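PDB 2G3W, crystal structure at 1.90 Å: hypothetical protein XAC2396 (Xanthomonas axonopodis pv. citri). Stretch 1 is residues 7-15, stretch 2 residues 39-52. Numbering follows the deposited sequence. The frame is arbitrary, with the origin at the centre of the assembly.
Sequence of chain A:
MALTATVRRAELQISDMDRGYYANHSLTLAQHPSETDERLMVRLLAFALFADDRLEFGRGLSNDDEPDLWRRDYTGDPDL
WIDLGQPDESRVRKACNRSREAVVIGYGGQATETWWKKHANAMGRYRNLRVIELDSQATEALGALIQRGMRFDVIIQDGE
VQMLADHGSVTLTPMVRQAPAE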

# COMPACT_ATOMS: atom_id res chain seq x y z
N VAL A 7 -2.48 33.02 11.76
CA VAL A 7 -1.29 32.21 11.98
C VAL A 7 -1.45 31.32 13.19
O VAL A 7 -1.83 31.77 14.27
CB VAL A 7 -0.03 33.08 12.23
CG1 VAL A 7 1.20 32.20 12.33
CG2 VAL A 7 0.15 34.12 11.14
N ARG A 8 -1.11 30.05 13.01
CA ARG A 8 -1.17 29.08 14.08
C ARG A 8 0.22 28.54 14.36
O ARG A 8 1.04 28.42 13.45
CB ARG A 8 -2.09 27.93 13.67
CG ARG A 8 -3.40 28.46 13.13
CD ARG A 8 -4.51 27.53 13.41
NE ARG A 8 -5.81 28.01 12.95
CZ ARG A 8 -6.83 28.25 13.77
NH1 ARG A 8 -6.69 28.08 15.08
NH2 ARG A 8 -7.99 28.63 13.27
N ARG A 9 0.46 28.20 15.63
CA ARG A 9 1.67 27.53 16.04
C ARG A 9 1.39 26.05 16.23
O ARG A 9 0.34 25.66 16.76
CB ARG A 9 2.21 28.13 17.34
CG ARG A 9 2.82 29.53 17.24
CD ARG A 9 3.46 29.90 18.60
NE ARG A 9 4.22 31.16 18.61
CZ ARG A 9 3.82 32.28 19.22
NH1 ARG A 9 2.67 32.33 19.88
NH2 ARG A 9 4.59 33.36 19.18
N ALA A 10 2.34 25.21 15.84
CA ALA A 10 2.21 23.78 16.06
C ALA A 10 3.54 23.20 16.48
O ALA A 10 4.53 23.39 15.80
CB ALA A 10 1.70 23.10 14.82
N GLU A 11 3.55 22.51 17.61
CA GLU A 11 4.73 21.77 18.04
C GLU A 11 4.44 20.29 17.84
O GLU A 11 3.43 19.77 18.35
CB GLU A 11 5.08 22.07 19.49
CG GLU A 11 5.05 23.56 19.86
CD GLU A 11 6.23 24.38 19.29
OE1 GLU A 11 7.38 23.87 19.26
OE2 GLU A 11 6.00 25.55 18.88
N LEU A 12 5.31 19.62 17.09
CA LEU A 12 5.14 18.19 16.83
C LEU A 12 6.28 17.38 17.41
O LEU A 12 7.45 17.59 17.07
CB LEU A 12 5.03 17.92 15.32
CG LEU A 12 3.97 18.66 14.48
CD1 LEU A 12 4.10 18.32 13.01
CD2 LEU A 12 2.57 18.34 14.99
N GLN A 13 5.94 16.47 18.33
CA GLN A 13 6.87 15.46 18.79
C GLN A 13 6.52 14.15 18.09
O GLN A 13 5.52 13.51 18.42
CB GLN A 13 6.84 15.32 20.31
CG GLN A 13 8.03 14.54 20.87
CD GLN A 13 9.37 15.22 20.63
OE1 GLN A 13 9.71 16.20 21.29
NE2 GLN A 13 10.14 14.68 19.69
N ILE A 14 7.36 13.79 17.13
CA ILE A 14 7.09 12.70 16.18
C ILE A 14 7.88 11.44 16.56
O ILE A 14 9.07 11.50 16.87
CB ILE A 14 7.41 13.13 14.73
CG1 ILE A 14 6.64 14.41 14.39
CG2 ILE A 14 7.09 11.99 13.71
CD1 ILE A 14 6.77 14.83 12.94
N SER A 15 7.18 10.32 16.58
CA SER A 15 7.76 9.01 16.83
C SER A 15 7.29 8.11 15.70
O SER A 15 6.22 7.50 15.77
CB SER A 15 7.29 8.46 18.16
OG SER A 15 7.82 9.24 19.21
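Stretch 2, residues 39-52: RLMVRLLAFALFAD

Helix 39-49 packed on strand 7-15 of XAC2396. Stretch 2 is helical from Arg 39 to Leu 49, entering from earlier in the chain, and ends in a short extended tail at Ala 51 and Asp 52. Within the stretch, its i to i+4 ladder runs from Arg 43 N to Arg 39 O (2.9 Å) through Leu 49 N to Leu 45 O (2.9 Å). The helix travels broadly the same way as the strand, its axis crossing at -40° with a closest approach of 10.2 Å. The register follows this direction: Arg 8 lies nearest Leu 40, Ala 10 nearest Leu 44 and Ile 14 nearest Ala 48, with CA to CA distances of 9.6, 8.0 and 7.1 Å, so the backbones draw together toward the C-terminal end.

Alternation in the strand turns Arg 8, Ala 10, Leu 12 and Ile 14 toward the helix, which answers with Leu 40, Leu 44 and Ala 48, spaced one turn apart. Large meets small. Leu 44 reaches over the low methyl of Ala 10, CD1 to CB 3.6 Å, and its CD1 also lies 4.0 Å from Leu 12 CD1. One turn on, the small Ala 48 leaves room for two bumps: Leu 12 CD1 approaches Ala 48 CB at 4.1 Å, and Ile 14 CD1 comes to 3.9 Å from Ala 48 CA. Leu 12 CD1 also touches Phe 47 CD1 at 4.2 Å, meeting the ring obliquely. Beyond the helix, Ala 51 turns back toward the strand and places its CB 3.6 Å from Ile 14 CD1. At the other end the aliphatic part of Arg 8 lies on Leu 40, CD to CD2 4.0 Å, while its guanidinium is hydrogen-bonded elsewhere in the structure. No hydrogen bond joins the stretches; apolar packing dominates the 335 Å² buried between them.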

# COMPACT_ATOMS: atom_id res chain seq x y z
N ARG A 39 -8.85 21.31 6.46
CA ARG A 39 -7.72 21.33 5.49
C ARG A 39 -6.44 21.74 6.18
O ARG A 39 -5.39 21.14 5.93
CB ARG A 39 -7.98 22.33 4.36
CG ARG A 39 -7.03 22.12 3.16
CD ARG A 39 -7.34 23.15 2.08
NE ARG A 39 -6.53 22.94 0.88
CZ ARG A 39 -5.23 23.20 0.78
NH1 ARG A 39 -4.56 23.72 1.82
NH2 ARG A 39 -4.61 22.96 -0.38
N LEU A 40 -6.52 22.74 7.07
CA LEU A 40 -5.29 23.13 7.81
C LEU A 40 -4.70 21.95 8.60
O LEU A 40 -3.48 21.72 8.62
CB LEU A 40 -5.57 24.34 8.73
CG LEU A 40 -4.20 24.81 9.23
CD1 LEU A 40 -3.87 26.16 8.73
CD2 LEU A 40 -4.01 24.65 10.73
N MSE A 41 -5.56 21.19 9.26
CA MSE A 41 -5.08 20.07 10.07
C MSE A 41 -4.56 18.92 9.17
O MSE A 41 -3.64 18.20 9.55
CB MSE A 41 -6.15 19.59 11.10
CG MSE A 41 -6.54 20.66 12.15
SE MSE A 41 -5.01 21.12 13.24
CE MSE A 41 -4.83 19.42 14.14
N VAL A 42 -5.13 18.76 8.00
CA VAL A 42 -4.62 17.79 7.01
C VAL A 42 -3.21 18.24 6.58
O VAL A 42 -2.30 17.39 6.45
CB VAL A 42 -5.52 17.62 5.78
CG1 VAL A 42 -4.86 16.72 4.70
CG2 VAL A 42 -6.85 16.95 6.17
N ARG A 43 -3.00 19.56 6.41
CA ARG A 43 -1.65 20.03 6.08
C ARG A 43 -0.67 19.77 7.22
O ARG A 43 0.48 19.39 7.00
CB ARG A 43 -1.61 21.53 5.82
CG ARG A 43 -2.26 22.07 4.56
CD ARG A 43 -1.41 23.34 4.20
NE ARG A 43 -1.90 24.50 4.97
CZ ARG A 43 -1.17 25.47 5.48
NH1 ARG A 43 0.16 25.45 5.44
NH2 ARG A 43 -1.80 26.46 6.13
N LEU A 44 -1.11 20.02 8.45
CA LEU A 44 -0.28 19.72 9.61
C LEU A 44 0.02 18.21 9.67
O LEU A 44 1.16 17.81 9.85
CB LEU A 44 -0.96 20.19 10.90
CG LEU A 44 -0.11 20.00 12.15
CD1 LEU A 44 1.17 20.87 12.04
CD2 LEU A 44 -0.94 20.33 13.37
N LEU A 45 -1.01 17.39 9.52
CA LEU A 45 -0.82 15.94 9.46
C LEU A 45 0.17 15.55 8.33
O LEU A 45 1.01 14.64 8.51
CB LEU A 45 -2.18 15.20 9.31
CG LEU A 45 -2.14 13.69 9.08
CD1 LEU A 45 -1.51 12.93 10.21
CD2 LEU A 45 -3.54 13.15 8.77
N ALA A 46 0.05 16.20 7.16
CA ALA A 46 0.92 15.92 6.01
C ALA A 46 2.37 16.20 6.33
O ALA A 46 3.27 15.41 5.99
CB ALA A 46 0.49 16.71 4.79
N PHE A 47 2.61 17.33 6.99
CA PHE A 47 3.94 17.62 7.44
C PHE A 47 4.46 16.46 8.32
O PHE A 47 5.57 15.96 8.10
CB PHE A 47 3.99 19.00 8.15
CG PHE A 47 5.40 19.47 8.41
CD1 PHE A 47 6.16 18.88 9.38
CD2 PHE A 47 5.97 20.48 7.63
CE1 PHE A 47 7.49 19.28 9.62
CE2 PHE A 47 7.30 20.91 7.88
CZ PHE A 47 8.05 20.29 8.86
N ALA A 48 3.65 15.99 9.26
CA ALA A 48 4.06 14.92 10.15
C ALA A 48 4.32 13.60 9.42
O ALA A 48 5.23 12.85 9.82
CB ALA A 48 3.05 14.73 11.27
N LEU A 49 3.53 13.31 8.39
CA LEU A 49 3.74 12.08 7.60
C LEU A 49 5.07 12.10 6.81
O LEU A 49 5.66 11.05 6.57
CB LEU A 49 2.55 11.78 6.68
CG LEU A 49 1.19 11.53 7.36
CD1 LEU A 49 0.09 11.23 6.33
CD2 LEU A 49 1.33 10.41 8.39
N PHE A 50 5.53 13.29 6.45
CA PHE A 50 6.67 13.44 5.56
C PHE A 50 7.82 14.26 6.17
O PHE A 50 8.68 14.74 5.44
CB PHE A 50 6.19 14.07 4.24
CG PHE A 50 5.34 13.15 3.44
CD1 PHE A 50 5.93 12.12 2.70
CD2 PHE A 50 3.96 13.22 3.52
CE1 PHE A 50 5.17 11.23 2.04
CE2 PHE A 50 3.19 12.32 2.85
CZ PHE A 50 3.79 11.33 2.09
N ALA A 51 7.82 14.40 7.50
CA ALA A 51 8.57 15.43 8.18
C ALA A 51 10.07 15.30 7.98
O ALA A 51 10.64 14.21 8.08
CB ALA A 51 8.23 15.46 9.67
N ASP A 52 10.68 16.46 7.75
CA ASP A 52 12.06 16.57 7.37
C ASP A 52 12.54 17.89 7.92
O ASP A 52 11.74 18.81 8.10
CB ASP A 52 12.12 16.65 5.86
CG ASP A 52 13.47 16.32 5.32
OD1 ASP A 52 14.21 17.26 4.98
OD2 ASP A 52 13.79 15.12 5.22